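Local coordinates for protein dihydroorotase (Agrobacterium tumefaciens, PDB 2OGJ) that is a zinc-dependent amidohydrolase-superfamily esterase that deacetylates acetyl-(R)-mandelate in vitro and, less efficiently, acetyl glycolate, at residues H79-G84 with H115-Y120; A106-E111 with I138-C143. One frame throughout, in Å; residues are numbered along the deposited sequence.

Contact 1: residues H79-G84 with H115-Y120; sequences HIWHGG and HGFREY. With ZN (zinc ion), chain G.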
ATOM      1  N   HIS A  79      -3.792 -16.022  26.555  1.00 33.45           N
ATOM      2  CA  HIS A  79      -4.484 -14.851  26.046  1.00 34.14           C
ATOM      3  C   HIS A  79      -5.740 -14.688  26.874  1.00 34.02           C
ATOM      4  O   HIS A  79      -6.768 -15.320  26.620  1.00 34.12           O
ATOM      5  CB  HIS A  79      -4.781 -15.037  24.562  1.00 35.18           C
ATOM      6  CG  HIS A  79      -3.542 -15.127  23.728  1.00 34.83           C
ATOM      7  ND1 HIS A  79      -2.764 -14.029  23.437  1.00 33.21           N
ATOM      8  CD2 HIS A  79      -2.888 -16.193  23.208  1.00 36.14           C
ATOM      9  CE1 HIS A  79      -1.687 -14.412  22.779  1.00 34.59           C
ATOM     10  NE2 HIS A  79      -1.736 -15.724  22.628  1.00 36.98           N
ATOM     11  N   ILE A  80      -5.623 -13.822  27.873  1.00 33.26           N
ATOM     12  CA  ILE A  80      -6.685 -13.570  28.811  1.00 32.82           C
ATOM     13  C   ILE A  80      -7.257 -12.149  28.772  1.00 34.14           C
ATOM     14  O   ILE A  80      -7.762 -11.640  29.784  1.00 34.00           O
ATOM     15  CB  ILE A  80      -6.187 -13.910  30.221  1.00 31.37           C
ATOM     16  CG1 ILE A  80      -4.823 -13.256  30.453  1.00 30.58           C
ATOM     17  CG2 ILE A  80      -6.074 -15.446  30.384  1.00 29.61           C
ATOM     18  CD1 ILE A  80      -4.214 -13.637  31.794  1.00 30.21           C
ATOM     19  N   TRP A  81      -7.190 -11.513  27.604  1.00 34.71           N
ATOM     20  CA  TRP A  81      -7.746 -10.175  27.450  1.00 35.80           C
ATOM     21  C   TRP A  81      -9.203 -10.407  27.034  1.00 35.77           C
ATOM     22  O   TRP A  81      -9.628  -9.960  25.966  1.00 33.33           O
ATOM     23  CB  TRP A  81      -6.992  -9.416  26.352  1.00 35.94           C
ATOM     24  CG  TRP A  81      -7.137  -7.902  26.373  1.00 37.81           C
ATOM     25  CD1 TRP A  81      -6.343  -6.997  25.716  1.00 37.77           C
ATOM     26  CD2 TRP A  81      -8.160  -7.129  27.024  1.00 38.06           C
ATOM     27  NE1 TRP A  81      -6.809  -5.719  25.911  1.00 36.40           N
ATOM     28  CE2 TRP A  81      -7.923  -5.770  26.707  1.00 37.63           C
ATOM     29  CE3 TRP A  81      -9.253  -7.450  27.842  1.00 38.86           C
ATOM     30  CZ2 TRP A  81      -8.741  -4.737  27.176  1.00 38.39           C
ATOM     31  CZ3 TRP A  81     -10.066  -6.421  28.311  1.00 38.03           C
ATOM     32  CH2 TRP A  81      -9.803  -5.082  27.974  1.00 38.86           C
ATOM     33  N   HIS A  82      -9.935 -11.143  27.878  1.00 36.46           N
ATOM     34  CA  HIS A  82     -11.340 -11.495  27.666  1.00 35.23           C
ATOM     35  C   HIS A  82     -12.194 -10.243  27.463  1.00 34.98           C
ATOM     36  O   HIS A  82     -12.081  -9.265  28.199  1.00 33.95           O
ATOM     37  CB  HIS A  82     -11.850 -12.276  28.867  1.00 36.93           C
ATOM     38  CG  HIS A  82     -13.329 -12.492  28.857  1.00 38.96           C
ATOM     39  ND1 HIS A  82     -13.926 -13.518  28.158  1.00 39.16           N
ATOM     40  CD2 HIS A  82     -14.336 -11.763  29.396  1.00 37.87           C
ATOM     41  CE1 HIS A  82     -15.240 -13.411  28.265  1.00 38.76           C
ATOM     42  NE2 HIS A  82     -15.514 -12.354  29.008  1.00 38.73           N
ATOM     43  N   GLY A  83     -13.057 -10.283  26.460  1.00 33.27           N
ATOM     44  CA  GLY A  83     -13.886  -9.133  26.166  1.00 36.43           C
ATOM     45  C   GLY A  83     -13.146  -8.062  25.371  1.00 38.58           C
ATOM     46  O   GLY A  83     -13.673  -7.571  24.377  1.00 39.67           O
ATOM     47  N   GLY A  84     -11.935  -7.696  25.804  1.00 39.29           N
ATOM     48  CA  GLY A  84     -11.154  -6.679  25.105  1.00 39.98           C
ATOM     49  C   GLY A  84     -10.748  -7.097  23.704  1.00 39.26           C
ATOM     50  O   GLY A  84     -10.714  -6.298  22.769  1.00 39.75           O
ATOM     51  N   HIS A 115      -4.712  -0.318  29.508  1.00 35.80           N
ATOM     52  CA  HIS A 115      -5.340   0.142  30.742  1.00 36.14           C
ATOM     53  C   HIS A 115      -6.630  -0.669  30.941  1.00 36.38           C
ATOM     54  O   HIS A 115      -7.030  -0.950  32.063  1.00 36.86           O
ATOM     55  CB  HIS A 115      -5.621   1.655  30.683  1.00 35.26           C
ATOM     56  CG  HIS A 115      -6.638   2.051  29.663  1.00 35.71           C
ATOM     57  ND1 HIS A 115      -6.410   1.968  28.308  1.00 37.20           N
ATOM     58  CD2 HIS A 115      -7.914   2.478  29.804  1.00 36.89           C
ATOM     59  CE1 HIS A 115      -7.503   2.320  27.656  1.00 36.69           C
ATOM     60  NE2 HIS A 115      -8.432   2.632  28.542  1.00 38.44           N
ATOM     61  N   GLY A 116      -7.251  -1.076  29.837  1.00 35.74           N
ATOM     62  CA  GLY A 116      -8.451  -1.879  29.917  1.00 36.70           C
ATOM     63  C   GLY A 116      -8.096  -3.250  30.459  1.00 38.15           C
ATOM     64  O   GLY A 116      -8.814  -3.804  31.287  1.00 41.41           O
ATOM     65  N   PHE A 117      -6.981  -3.803  30.005  1.00 37.22           N
ATOM     66  CA  PHE A 117      -6.550  -5.102  30.470  1.00 36.86           C
ATOM     67  C   PHE A 117      -6.275  -5.038  31.968  1.00 37.19           C
ATOM     68  O   PHE A 117      -6.697  -5.909  32.717  1.00 37.45           O
ATOM     69  CB  PHE A 117      -5.279  -5.520  29.732  1.00 35.58           C
ATOM     70  CG  PHE A 117      -4.781  -6.899  30.090  1.00 33.72           C
ATOM     71  CD1 PHE A 117      -5.429  -8.030  29.613  1.00 31.07           C
ATOM     72  CD2 PHE A 117      -3.658  -7.066  30.888  1.00 32.86           C
ATOM     73  CE1 PHE A 117      -4.974  -9.304  29.921  1.00 29.30           C
ATOM     74  CE2 PHE A 117      -3.193  -8.360  31.203  1.00 32.33           C
ATOM     75  CZ  PHE A 117      -3.856  -9.467  30.716  1.00 29.76           C
ATOM     76  N   ARG A 118      -5.585  -3.996  32.408  1.00 37.34           N
ATOM     77  CA  ARG A 118      -5.251  -3.847  33.822  1.00 37.65           C
ATOM     78  C   ARG A 118      -6.473  -3.805  34.735  1.00 37.19           C
ATOM     79  O   ARG A 118      -6.531  -4.489  35.757  1.00 32.70           O
ATOM     80  CB  ARG A 118      -4.426  -2.571  34.025  1.00 38.92           C
ATOM     81  CG  ARG A 118      -3.847  -2.416  35.436  1.00 43.00           C
ATOM     82  CD  ARG A 118      -3.265  -1.037  35.698  1.00 43.52           C
ATOM     83  NE  ARG A 118      -4.273  -0.008  35.487  1.00 48.16           N
ATOM     84  CZ  ARG A 118      -4.143   0.990  34.618  1.00 49.43           C
ATOM     85  NH1 ARG A 118      -3.040   1.097  33.883  1.00 51.89           N
ATOM     86  NH2 ARG A 118      -5.122   1.868  34.465  1.00 47.70           N
ATOM     87  N   GLU A 119      -7.451  -2.994  34.347  1.00 39.16           N
ATOM     88  CA  GLU A 119      -8.651  -2.820  35.141  1.00 40.45           C
ATOM     89  C   GLU A 119      -9.607  -3.993  35.131  1.00 39.84           C
ATOM     90  O   GLU A 119     -10.135  -4.344  36.176  1.00 40.20           O
ATOM     91  CB  GLU A 119      -9.400  -1.566  34.700  1.00 41.82           C
ATOM     92  CG  GLU A 119     -10.476  -1.133  35.681  1.00 47.15           C
ATOM     93  CD  GLU A 119     -11.322   0.019  35.170  1.00 51.88           C
ATOM     94  OE1 GLU A 119     -10.762   1.102  34.856  1.00 53.20           O
ATOM     95  OE2 GLU A 119     -12.559  -0.163  35.089  1.00 55.27           O
ATOM     96  N   TYR A 120      -9.845  -4.593  33.965  1.00 39.87           N
ATOM     97  CA  TYR A 120     -10.774  -5.728  33.879  1.00 39.64           C
ATOM     98  C   TYR A 120     -10.164  -7.083  34.145  1.00 37.96           C
ATOM     99  O   TYR A 120     -10.832  -7.949  34.697  1.00 39.46           O
ATOM    100  CB  TYR A 120     -11.457  -5.816  32.515  1.00 39.63           C
ATOM    101  CG  TYR A 120     -12.243  -4.609  32.126  1.00 39.90           C
ATOM    102  CD1 TYR A 120     -13.203  -4.072  32.987  1.00 39.31           C
ATOM    103  CD2 TYR A 120     -12.030  -3.993  30.893  1.00 39.45           C
ATOM    104  CE1 TYR A 120     -13.932  -2.946  32.635  1.00 40.66           C
ATOM    105  CE2 TYR A 120     -12.753  -2.862  30.526  1.00 41.17           C
ATOM    106  CZ  TYR A 120     -13.703  -2.341  31.405  1.00 42.31           C
ATOM    107  OH  TYR A 120     -14.412  -1.211  31.062  1.00 45.24           O
TER
HETATM  108 ZN    ZN G 418      -0.265 -16.652  21.283  1.00 42.94          ZN
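The HxH metal-binding motif of the amidohydrolase superfamily ends at His79, and the loop 79-84 that begins there packs the indole of Trp81 against helix 114-122. His79 turns away from the helix and binds zinc through NE2 at 2.2 Å, sharing the ion with His77, Asp291 and the carboxylated Lys175. Trp81 carries the contact. Its CG is anti to the backbone N (chi1 -161°), Phe117 adopts the same first torsion, and the two side chains run antiparallel past one another. They form a T-shaped pair: the edge of Phe117 meets the face of the five-membered indole ring with the planes at 71°, CD1 of Phe117 standing 3.7 Å from CG of Trp81. CB of Phe117 lies over the same ring in a CH-pi contact, 4.1 Å from its centroid. The indole is held between Phe117 and the Gly84 backbone. In this TIM barrel Trp81 links the zinc-binding end of one strand to the helix that follows the neighbouring strand, 100-106. The far end of the indole reaches the helix backbone at Gly116, while CH2 of Trp81 meets CD2 of Tyr120 edge to edge at 3.8 Å. CG1 of Ile80 touches the tip of the phenyl ring, 3.9 Å from CZ of Phe117. No hydrogen bond joins the segments; Trp81 NE1 donates to Asn113 OD1 instead. Gly83 of a second subunit also packs on Trp81 and Tyr120.

Contact 2: residues A106-E111 with I138-C143; sequences AGSAGE and IGLVAC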
ATOM      1  N   ALA A 106       0.186 -12.829  26.555  1.00 33.82           N
ATOM      2  CA  ALA A 106       1.181 -12.661  25.522  1.00 32.66           C
ATOM      3  C   ALA A 106       0.808 -11.745  24.362  1.00 31.97           C
ATOM      4  O   ALA A 106       0.586 -12.200  23.241  1.00 30.07           O
ATOM      5  CB  ALA A 106       1.587 -14.040  25.005  1.00 30.25           C
ATOM      6  N   GLY A 107       0.769 -10.446  24.637  1.00 32.76           N
ATOM      7  CA  GLY A 107       0.476  -9.471  23.604  1.00 34.90           C
ATOM      8  C   GLY A 107      -0.944  -9.429  23.099  1.00 35.16           C
ATOM      9  O   GLY A 107      -1.154  -9.211  21.904  1.00 35.49           O
ATOM     10  N   SER A 108      -1.918  -9.646  23.984  1.00 34.71           N
ATOM     11  CA  SER A 108      -3.315  -9.594  23.575  1.00 34.07           C
ATOM     12  C   SER A 108      -3.683  -8.114  23.511  1.00 34.43           C
ATOM     13  O   SER A 108      -4.524  -7.689  22.715  1.00 34.01           O
ATOM     14  CB  SER A 108      -4.198 -10.348  24.567  1.00 33.80           C
ATOM     15  OG  SER A 108      -3.845 -11.721  24.617  1.00 33.06           O
ATOM     16  N   ALA A 109      -3.001  -7.326  24.332  1.00 33.63           N
ATOM     17  CA  ALA A 109      -3.222  -5.892  24.341  1.00 35.64           C
ATOM     18  C   ALA A 109      -1.970  -5.136  23.886  1.00 36.48           C
ATOM     19  O   ALA A 109      -0.852  -5.616  24.073  1.00 34.77           O
ATOM     20  CB  ALA A 109      -3.622  -5.424  25.735  1.00 35.89           C
ATOM     21  N   GLY A 110      -2.185  -3.966  23.279  1.00 36.25           N
ATOM     22  CA  GLY A 110      -1.090  -3.118  22.834  1.00 38.34           C
ATOM     23  C   GLY A 110      -1.105  -1.884  23.720  1.00 40.02           C
ATOM     24  O   GLY A 110      -1.658  -1.925  24.812  1.00 41.73           O
ATOM     25  N   GLU A 111      -0.512  -0.780  23.299  1.00 40.35           N
ATOM     26  CA  GLU A 111      -0.574   0.385  24.164  1.00 41.23           C
ATOM     27  C   GLU A 111      -1.981   0.986  24.153  1.00 39.95           C
ATOM     28  O   GLU A 111      -2.400   1.603  25.120  1.00 39.29           O
ATOM     29  CB  GLU A 111       0.489   1.432  23.771  1.00 40.35           C
ATOM     30  CG  GLU A 111       0.573   1.818  22.291  1.00 41.28           C
ATOM     31  CD  GLU A 111      -0.585   2.696  21.815  1.00 41.61           C
ATOM     32  OE1 GLU A 111      -1.010   3.593  22.577  1.00 42.33           O
ATOM     33  OE2 GLU A 111      -1.058   2.507  20.669  1.00 40.83           O
ATOM     34  N   ILE A 138      -3.028  -2.053  18.309  1.00 39.16           N
ATOM     35  CA  ILE A 138      -4.329  -2.677  18.501  1.00 39.34           C
ATOM     36  C   ILE A 138      -4.328  -4.093  19.106  1.00 39.65           C
ATOM     37  O   ILE A 138      -5.378  -4.717  19.234  1.00 39.78           O
ATOM     38  CB  ILE A 138      -5.142  -2.705  17.170  1.00 39.21           C
ATOM     39  CG1 ILE A 138      -4.570  -3.745  16.208  1.00 35.99           C
ATOM     40  CG2 ILE A 138      -5.131  -1.319  16.525  1.00 39.71           C
ATOM     41  CD1 ILE A 138      -5.460  -3.986  14.968  1.00 32.76           C
ATOM     42  N   GLY A 139      -3.161  -4.594  19.498  1.00 40.51           N
ATOM     43  CA  GLY A 139      -3.104  -5.921  20.083  1.00 40.38           C
ATOM     44  C   GLY A 139      -3.857  -6.941  19.240  1.00 41.24           C
ATOM     45  O   GLY A 139      -3.864  -6.850  17.990  1.00 39.89           O
ATOM     46  N   LEU A 140      -4.519  -7.887  19.917  1.00 39.96           N
ATOM     47  CA  LEU A 140      -5.249  -8.959  19.237  1.00 39.31           C
ATOM     48  C   LEU A 140      -6.774  -8.842  19.241  1.00 38.47           C
ATOM     49  O   LEU A 140      -7.465  -9.846  19.384  1.00 37.87           O
ATOM     50  CB  LEU A 140      -4.822 -10.318  19.827  1.00 37.17           C
ATOM     51  CG  LEU A 140      -3.297 -10.478  19.993  1.00 37.63           C
ATOM     52  CD1 LEU A 140      -2.956 -11.823  20.607  1.00 34.72           C
ATOM     53  CD2 LEU A 140      -2.618 -10.331  18.642  1.00 34.07           C
ATOM     54  N   VAL A 141      -7.298  -7.629  19.063  1.00 38.35           N
ATOM     55  CA  VAL A 141      -8.742  -7.434  19.050  1.00 39.07           C
ATOM     56  C   VAL A 141      -9.410  -8.374  18.072  1.00 38.83           C
ATOM     57  O   VAL A 141     -10.329  -9.093  18.444  1.00 40.26           O
ATOM     58  CB  VAL A 141      -9.160  -6.010  18.645  1.00 39.59           C
ATOM     59  CG1 VAL A 141      -9.757  -5.310  19.818  1.00 40.17           C
ATOM     60  CG2 VAL A 141      -7.979  -5.238  18.099  1.00 38.81           C
ATOM     61  N   ALA A 142      -8.956  -8.350  16.822  1.00 38.79           N
ATOM     62  CA  ALA A 142      -9.503  -9.204  15.763  1.00 38.40           C
ATOM     63  C   ALA A 142      -8.373 -10.118  15.305  1.00 40.16           C
ATOM     64  O   ALA A 142      -8.041 -10.178  14.129  1.00 38.58           O
ATOM     65  CB  ALA A 142      -9.993  -8.342  14.611  1.00 37.72           C
ATOM     66  N   CYS A 143      -7.788 -10.820  16.271  1.00 41.87           N
ATOM     67  CA  CYS A 143      -6.659 -11.709  16.060  1.00 42.48           C
ATOM     68  C   CYS A 143      -6.613 -12.415  14.710  1.00 43.94           C
ATOM     69  O   CYS A 143      -7.562 -13.098  14.322  1.00 44.32           O
ATOM     70  CB  CYS A 143      -6.609 -12.721  17.193  1.00 42.74           C
ATOM     71  SG  CYS A 143      -5.181 -13.771  17.147  1.00 42.83           S
TER
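A single backbone hydrogen bond joins residues 106-111 to 138-143: Leu140 N donates to Ser108 O at 2.8 Å. The N-H points almost straight at the oxygen (176°), although the donor stands above the carbonyl plane, 42° out of it. The same oxygen receives a CA-H...O contact from Gly139, whose CA lies 3.5 Å from Ser108 O. Gly139 has positive phi as the second residue of a type II' turn running from Ile138 to Val141, and a CB there would collide with Ser108 O and Ala109 CA. Both segments are loops that leave successive parallel strands of the TIM barrel, 100-106 and 128-132, beside the metal centre; the side chain of Ala106 is about 5 Å from a zinc ion. Van der Waals packing comes from Leu140, with CG anti to its carbonyl carbon (chi1 -46°) and directed at the peptide between Gly107 and Ser108. Its CG sits 3.7 Å from Ser108 CA, and CD1 lies 4.1 Å from Ser108 OG. That hydroxyl, with OG beside its own backbone N, is hydrogen-bonded to Asp105 OD2, and Ser108 belongs to the second shell of the zinc site. Gly107 O is hydrogen-bonded to Asn134 ND2.

How the contacts relate
Both contacts are buried, lie on the same side of the chain's centre, and reach the interface with a second subunit. Their chemistry differs: the 79-84 and 115-120 pair is aromatic and apolar, loop against helix, whereas 106-111 and 138-143 meet loop to loop, through one backbone hydrogen bond and the Leu140 side chain on the backbone of 107-108. The segments alternate along the chain, and strand 100-106 with its following loop and helix supplies one partner to each contact. A probable hydrogen bond of 2.8 Å between His79 ND1 and Ser108 OG connects them; Trp81 also packs on Ala109. Contact 1 holds a first-shell zinc ligand, contact 2 the second-shell serine that probably helps orient its imidazole.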